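PDB 1O54: SAM-dependent O-methyltransferase from Thermotoga maritima, which probably uses S-adenosyl-L-methionine to methylate N1 of adenosine 58 in tRNA, as a TRM61-family enzyme working as a homotetramer. Local coordinates for residues 143-148 against 170-175; 115-120 against 180-185; 129-134 against 164-169. One frame throughout, in Å; residues are numbered along the deposited sequence. Where two conformers were deposited one is given.

All three contacts belong to the methyltransferase domain and gather round its central sheet. Interaction 2 is buried and pairs two parallel strands, with branched aliphatic side chains beside backbone bonds and an arginine at the strand start. Interaction 3, also buried, sets helix 125-134 against the start of strand 166-169; it meets interaction 2 where L130 and V134 pack on I116. Interaction 1 lies farther out, partly open to solvent, where the chain leaves strands 139-143 and 166-169; no direct hydrogen bond joins its segments, and water does much of the bridging. Interactions 2 and 3 both reach a second subunit, whereas interaction 1 carries predicted cofactor residues.

Interaction 1 (143-148 against 170-175); sequences YEKREE and VRDISE
The predicted S-adenosyl-L-methionine site takes two of its acids, E144 and D172, from the loops meeting here, where Y143 packs on R171 and I173. The tyrosine suits a buried place that needs a polar tip: CB lies 3.7 Å from I173 CG2, R171 CB approaches CD2 obliquely at 3.8 Å, and the hydroxyl bonds E179. V170 CA lies 3.3 Å from E144 O in a CA-H...O contact. No direct hydrogen bond crosses; two waters supply the polar links. The K145 chain, extended beyond CG, carries NZ alongside D172, where one water accepts from NZ and donates to D172 OD1. A second water gives a proton to R171 O and receives a weak bond from K145 N. D172 OD1 also takes the backbone N of S174 at 3.1 Å, an Asx turn that helps fix its carboxylate. R146 grips E144 side-on, NE to OE2 at 2.8 Å and NH2 to OE1 at 2.9 Å, while R146 N also bonds OE2; OE1 further accepts from the backbone N of V121 and G122. An acid just after the second strand of the Rossmann-like domain (139-143), beside a glycine-rich loop, is typical of class I methyltransferases, where it commonly binds the cofactor ribose.

Interaction 2 (115-120 against 180-185); sequences RIIDTG and KDVDAL
I117 packs against V182 and L185 on one face of the sheet, while I116 meets A184 on the other. These are the tight parts of a parallel strand pair. I117 CG2 lies 3.7 Å from L185 CD1, and its other branch ends at CD1, which meets both methyls of V182 as the two side chains cross at about a right angle. On the opposite face the small A184 suits its place, since I116 CD1 comes to 3.7 Å from its CB. The backbone bond I117 N to A184 O, 3.2 Å, holds the register, yet A184 N is buried without a partner. At the corner in the chain D183 takes over: its N bonds R115 O at 2.8 Å, and its OD2 receives R115 N at 2.9 Å in a nearly straight bond (173°).

The looser, wetter side lies before the corner, at K180 and D181. The R115 chain bends at chi3 (65°), which sets NE off the extended path, and its guanidinium holds K180 O end-on, in its own plane, with NH1 at 3.0 Å and NH2 at 3.2 Å. A water also accepts from NH1 and lies within bonding distance of D181 O and D183 OD2. D183 OD1 is met by K204 and by K15 of the second subunit. The chemistry thus implies division of labour: aliphatic contacts on both faces and a backbone bond hold the strands together, while R115 and D183 tie their start through the backbone, and D183 also reaches another subunit.

Interaction 3 (129-134 against 164-169); sequences VLARAV and ERVTIK
In the Rossmann-like fold of this methyltransferase, helix 125-134 lies over the sheet, and its last turns meet the start of strand 166-169 through A131, R165 and V166. The helix can come close because A131 is small: its CB touches V166 CG2 at 3.8 Å, and R165 CB is 4.2 Å from A131 CB. V166 carries CG2 anti to its carbonyl carbon, which turns this branch to the alanine; a beta-branched valine suits a strand.

R165 supplies the polar half. Its chain runs extended from CG to NE (chi2 180°, chi3 178°), carrying the guanidinium to the helix backbone. NH1 gives a nearly straight bond to A131 O, 3.0 Å and 169°, with the oxygen in the guanidinium plane and the donor tilted from the carbonyl plane. R132 O also lies near the edge of the guanidinium, 3.1 Å from NH1. Carbonyls in the last turn of a helix often lack an i+4 partner, and A131 O otherwise gets only a weak bond from V134 N within the helix segment, so an arginine donor suits it. NH2 reaches E112 of the second subunit in a salt bridge. An alanine at R165 would probably leave A131 O without this donor and that glutamate without its mate.

R132 likewise bridges to D109 of the second subunit. Beside this contact L130 and V134 pack on strands 115-119 and 139-143, while V166 also meets L157 of helix 147-159, so that this one side chain touches both helices.

Interaction 1 (143-148 against 170-175)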
# COMPACT_ATOMS: atom_id res chain seq x y z
N TYR A 143 21.94 20.12 16.21
CA TYR A 143 23.31 19.70 16.35
C TYR A 143 23.80 19.09 15.04
O TYR A 143 23.22 18.12 14.54
CB TYR A 143 23.43 18.69 17.47
CG TYR A 143 23.29 19.27 18.85
CD1 TYR A 143 22.08 19.69 19.34
CD2 TYR A 143 24.39 19.32 19.71
CE1 TYR A 143 21.97 20.20 20.65
CE2 TYR A 143 24.30 19.83 20.99
CZ TYR A 143 23.10 20.27 21.45
OH TYR A 143 23.01 20.77 22.73
N GLU A 144 24.85 19.66 14.50
CA GLU A 144 25.43 19.19 13.25
C GLU A 144 26.91 19.41 13.28
O GLU A 144 27.36 20.51 13.03
CB GLU A 144 24.84 19.95 12.09
CG GLU A 144 25.40 19.57 10.73
CD GLU A 144 25.24 18.11 10.44
OE1 GLU A 144 24.12 17.69 10.04
OE2 GLU A 144 26.23 17.38 10.64
N LYS A 145 27.62 18.34 13.56
CA LYS A 145 29.09 18.37 13.64
C LYS A 145 29.77 18.55 12.28
O LYS A 145 30.94 18.91 12.22
CB LYS A 145 29.60 17.08 14.31
CG LYS A 145 29.29 15.81 13.52
CD LYS A 145 29.82 14.57 14.23
CE LYS A 145 29.28 13.31 13.58
NZ LYS A 145 29.86 12.06 14.18
N ARG A 146 29.06 18.27 11.19
CA ARG A 146 29.62 18.46 9.84
C ARG A 146 29.49 19.91 9.42
O ARG A 146 28.42 20.37 9.08
CB ARG A 146 28.94 17.54 8.83
CG ARG A 146 29.05 16.06 9.14
CD ARG A 146 28.10 15.22 8.30
NE ARG A 146 26.70 15.55 8.58
CZ ARG A 146 25.67 15.16 7.84
NH1 ARG A 146 25.86 14.39 6.77
NH2 ARG A 146 24.44 15.51 8.18
N GLU A 147 30.60 20.65 9.46
CA GLU A 147 30.59 22.08 9.15
C GLU A 147 29.91 22.41 7.83
O GLU A 147 29.17 23.39 7.72
CB GLU A 147 32.03 22.66 9.15
CG GLU A 147 32.09 24.11 8.69
CD GLU A 147 33.48 24.73 8.84
OE1 GLU A 147 34.44 23.99 9.14
OE2 GLU A 147 33.59 25.97 8.66
N GLU A 148 30.19 21.62 6.79
CA GLU A 148 29.59 21.91 5.48
C GLU A 148 28.06 21.85 5.52
O GLU A 148 27.39 22.68 4.90
CB GLU A 148 30.16 21.03 4.36
CG GLU A 148 29.82 19.55 4.38
CD GLU A 148 30.12 18.89 3.04
OE1 GLU A 148 29.18 18.45 2.34
OE2 GLU A 148 31.31 18.85 2.64
N VAL A 170 27.63 23.36 16.10
CA VAL A 170 28.54 22.49 15.42
C VAL A 170 29.24 21.72 16.50
O VAL A 170 30.31 22.09 16.96
CB VAL A 170 29.54 23.22 14.51
CG1 VAL A 170 30.42 22.21 13.80
CG2 VAL A 170 28.79 24.09 13.52
N ARG A 171 28.58 20.66 16.94
CA ARG A 171 28.93 19.96 18.16
C ARG A 171 28.71 18.48 17.97
O ARG A 171 27.69 18.07 17.41
CB ARG A 171 28.05 20.44 19.30
CG ARG A 171 28.33 21.85 19.79
CD ARG A 171 29.50 21.95 20.74
NE ARG A 171 29.26 21.08 21.88
CZ ARG A 171 28.46 21.37 22.91
NH1 ARG A 171 27.93 22.57 23.01
NH2 ARG A 171 28.26 20.48 23.88
N ASP A 172 29.65 17.68 18.48
CA ASP A 172 29.52 16.21 18.47
C ASP A 172 28.58 15.75 19.59
O ASP A 172 28.76 16.12 20.73
CB ASP A 172 30.89 15.60 18.68
CG ASP A 172 30.95 14.15 18.29
OD1 ASP A 172 29.91 13.45 18.33
OD2 ASP A 172 32.01 13.61 17.92
N ILE A 173 27.59 14.94 19.26
CA ILE A 173 26.57 14.55 20.23
C ILE A 173 26.99 13.36 21.12
O ILE A 173 26.26 12.99 22.04
CB ILE A 173 25.21 14.27 19.54
CG1 ILE A 173 25.31 13.11 18.54
CG2 ILE A 173 24.74 15.51 18.81
CD1 ILE A 173 23.97 12.61 18.06
N SER A 174 28.18 12.81 20.86
CA SER A 174 28.72 11.72 21.68
C SER A 174 28.90 12.13 23.14
O SER A 174 28.82 11.29 24.02
CB SER A 174 30.05 11.24 21.09
OG SER A 174 29.78 10.68 19.81
N GLU A 175 29.14 13.41 23.38
CA GLU A 175 29.27 13.95 24.75
C GLU A 175 27.91 14.38 25.39
O GLU A 175 27.90 14.97 26.48
CB GLU A 175 30.16 15.17 24.71
O HOH W 1 28.78 11.61 16.74
O HOH W 2 26.68 16.21 15.72

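Interaction 2 (115-120 against 180-185)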
# COMPACT_ATOMS: atom_id res chain seq x y z
N ARG A 115 10.79 23.61 23.03
CA ARG A 115 12.23 23.45 22.85
C ARG A 115 12.45 22.04 22.29
O ARG A 115 12.03 21.03 22.90
CB ARG A 115 12.95 23.61 24.19
CG ARG A 115 12.89 25.06 24.70
CD ARG A 115 13.18 25.23 26.21
NE ARG A 115 14.57 24.87 26.51
CZ ARG A 115 14.96 23.75 27.14
NH1 ARG A 115 14.08 22.84 27.54
NH2 ARG A 115 16.23 23.56 27.40
N ILE A 116 13.11 21.98 21.14
CA ILE A 116 13.23 20.76 20.36
C ILE A 116 14.71 20.54 20.01
O ILE A 116 15.38 21.50 19.60
CB ILE A 116 12.47 20.92 19.03
CG1 ILE A 116 11.00 21.25 19.25
CG2 ILE A 116 12.67 19.66 18.16
CD1 ILE A 116 10.23 20.21 19.92
N ILE A 117 15.21 19.32 20.14
CA ILE A 117 16.55 18.97 19.66
C ILE A 117 16.37 18.27 18.31
O ILE A 117 15.53 17.39 18.17
CB ILE A 117 17.30 18.08 20.67
CG1 ILE A 117 17.73 18.94 21.88
CG2 ILE A 117 18.49 17.38 20.07
CD1 ILE A 117 18.21 18.15 23.05
N ASP A 118 17.22 18.63 17.36
CA ASP A 118 17.25 18.02 16.03
C ASP A 118 18.69 17.65 15.73
O ASP A 118 19.58 18.48 15.81
CB ASP A 118 16.76 19.05 15.02
CG ASP A 118 16.77 18.54 13.59
OD1 ASP A 118 17.20 19.30 12.68
OD2 ASP A 118 16.39 17.39 13.30
N THR A 119 18.96 16.39 15.40
CA THR A 119 20.31 16.02 15.01
C THR A 119 20.32 14.71 14.21
O THR A 119 19.56 13.84 14.55
CB THR A 119 21.18 15.87 16.27
OG1 THR A 119 22.57 15.75 15.91
CG2 THR A 119 20.86 14.63 17.11
N GLY A 120 21.15 14.57 13.17
CA GLY A 120 21.86 15.62 12.49
C GLY A 120 20.89 16.51 11.75
O GLY A 120 19.68 16.36 11.87
N LYS A 180 18.41 20.31 28.78
CA LYS A 180 17.59 19.37 29.52
C LYS A 180 16.14 19.76 29.42
O LYS A 180 15.78 20.91 29.11
CB LYS A 180 17.99 19.34 31.00
CG LYS A 180 19.40 18.89 31.26
CD LYS A 180 19.58 17.42 30.97
CE LYS A 180 20.88 16.88 31.61
NZ LYS A 180 21.74 16.06 30.69
N ASP A 181 15.31 18.78 29.71
CA ASP A 181 13.89 18.94 29.76
C ASP A 181 13.30 19.45 28.45
O ASP A 181 12.31 20.17 28.47
CB ASP A 181 13.52 19.85 30.91
CG ASP A 181 13.78 19.19 32.25
OD1 ASP A 181 14.34 19.87 33.11
OD2 ASP A 181 13.45 18.02 32.48
N VAL A 182 13.89 19.04 27.32
CA VAL A 182 13.34 19.47 26.03
C VAL A 182 12.01 18.74 25.76
O VAL A 182 11.76 17.64 26.29
CB VAL A 182 14.34 19.35 24.85
CG1 VAL A 182 15.63 20.06 25.15
CG2 VAL A 182 14.56 17.88 24.45
N ASP A 183 11.16 19.37 24.96
CA ASP A 183 9.81 18.86 24.74
C ASP A 183 9.80 17.63 23.84
O ASP A 183 8.99 16.71 24.03
CB ASP A 183 8.96 19.95 24.17
CG ASP A 183 8.80 21.09 25.14
OD1 ASP A 183 7.97 20.93 26.06
OD2 ASP A 183 9.49 22.12 25.09
N ALA A 184 10.67 17.64 22.83
CA ALA A 184 10.74 16.55 21.85
C ALA A 184 12.13 16.55 21.21
O ALA A 184 12.85 17.56 21.27
CB ALA A 184 9.70 16.69 20.80
N LEU A 185 12.46 15.43 20.58
CA LEU A 185 13.76 15.23 20.01
C LEU A 185 13.61 14.38 18.77
O LEU A 185 12.97 13.34 18.79
CB LEU A 185 14.69 14.57 21.03
CG LEU A 185 16.17 14.46 20.65
CD1 LEU A 185 17.03 14.46 21.88
CD2 LEU A 185 16.42 13.23 19.78
O HOH W 3 11.25 22.54 27.34

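Interaction 3 (129-134 against 164-169)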
# COMPACT_ATOMS: atom_id res chain seq x y z
N VAL A 129 10.82 22.18 9.11
CA VAL A 129 9.49 21.79 9.52
C VAL A 129 9.31 22.00 11.04
O VAL A 129 8.28 22.53 11.53
CB VAL A 129 9.21 20.31 9.13
CG1 VAL A 129 7.91 19.83 9.72
CG2 VAL A 129 9.21 20.20 7.62
N LEU A 130 10.32 21.57 11.79
CA LEU A 130 10.30 21.73 13.24
C LEU A 130 10.29 23.22 13.60
O LEU A 130 9.59 23.62 14.53
CB LEU A 130 11.54 21.03 13.84
CG LEU A 130 11.57 19.49 13.66
CD1 LEU A 130 12.92 18.92 14.10
CD2 LEU A 130 10.41 18.80 14.38
N ALA A 131 11.11 24.01 12.90
CA ALA A 131 11.19 25.48 13.15
C ALA A 131 9.82 26.14 12.95
O ALA A 131 9.41 26.98 13.74
CB ALA A 131 12.21 26.12 12.26
N ARG A 132 9.11 25.78 11.88
CA ARG A 132 7.77 26.34 11.67
C ARG A 132 6.88 25.99 12.84
O ARG A 132 6.12 26.85 13.35
CB ARG A 132 7.16 25.85 10.38
CG ARG A 132 7.70 26.53 9.18
CD ARG A 132 6.83 26.28 7.98
NE ARG A 132 7.17 27.18 6.90
CZ ARG A 132 6.61 27.10 5.70
NH1 ARG A 132 5.72 26.18 5.45
NH2 ARG A 132 6.94 27.96 4.77
N ALA A 133 6.96 24.74 13.30
CA ALA A 133 6.09 24.26 14.34
C ALA A 133 6.32 24.84 15.75
O ALA A 133 5.39 24.88 16.55
CB ALA A 133 6.13 22.74 14.41
N VAL A 134 7.54 25.24 16.08
CA VAL A 134 7.79 25.77 17.45
C VAL A 134 7.30 27.21 17.63
O VAL A 134 7.32 27.76 18.74
CB VAL A 134 9.27 25.66 17.86
CG1 VAL A 134 9.79 24.18 17.80
CG2 VAL A 134 10.13 26.56 17.01
N GLU A 164 15.99 32.50 12.72
CA GLU A 164 15.82 33.05 14.05
C GLU A 164 15.29 32.03 15.06
O GLU A 164 15.44 32.21 16.27
CB GLU A 164 14.88 34.25 14.03
CG GLU A 164 15.42 35.45 13.28
CD GLU A 164 15.30 35.35 11.77
OE1 GLU A 164 14.61 34.42 11.25
OE2 GLU A 164 15.93 36.23 11.10
N ARG A 165 14.70 30.94 14.56
CA ARG A 165 14.12 29.91 15.43
C ARG A 165 15.02 28.70 15.65
O ARG A 165 14.65 27.78 16.38
CB ARG A 165 12.80 29.42 14.83
CG ARG A 165 11.77 30.50 14.60
CD ARG A 165 10.52 29.95 14.02
NE ARG A 165 9.51 31.00 13.84
CZ ARG A 165 8.23 30.76 13.62
NH1 ARG A 165 7.79 29.51 13.53
NH2 ARG A 165 7.40 31.78 13.50
N VAL A 166 16.23 28.73 15.09
CA VAL A 166 17.11 27.58 15.10
C VAL A 166 18.50 28.00 15.55
O VAL A 166 19.08 28.94 15.01
CB VAL A 166 17.22 26.91 13.71
CG1 VAL A 166 18.08 25.67 13.75
CG2 VAL A 166 15.82 26.58 13.18
N THR A 167 18.99 27.33 16.58
CA THR A 167 20.36 27.47 17.05
C THR A 167 21.15 26.29 16.51
O THR A 167 21.07 25.17 17.02
CB THR A 167 20.39 27.51 18.59
OG1 THR A 167 19.63 28.63 19.06
CG2 THR A 167 21.81 27.72 19.13
N ILE A 168 21.93 26.53 15.47
CA ILE A 168 22.78 25.49 14.88
C ILE A 168 24.07 25.39 15.65
O ILE A 168 24.80 26.39 15.77
CB ILE A 168 23.08 25.80 13.39
CG1 ILE A 168 21.79 25.86 12.59
CG2 ILE A 168 23.98 24.73 12.80
CD1 ILE A 168 21.92 26.53 11.24
N LYS A 169 24.34 24.18 16.20
CA LYS A 169 25.47 23.93 17.06
C LYS A 169 26.40 22.93 16.40
O LYS A 169 26.00 21.79 16.12
CB LYS A 169 24.96 23.42 18.43
CG LYS A 169 24.04 24.44 19.09
CD LYS A 169 23.43 23.96 20.43
CE LYS A 169 24.45 23.72 21.48
NZ LYS A 169 23.87 23.89 22.85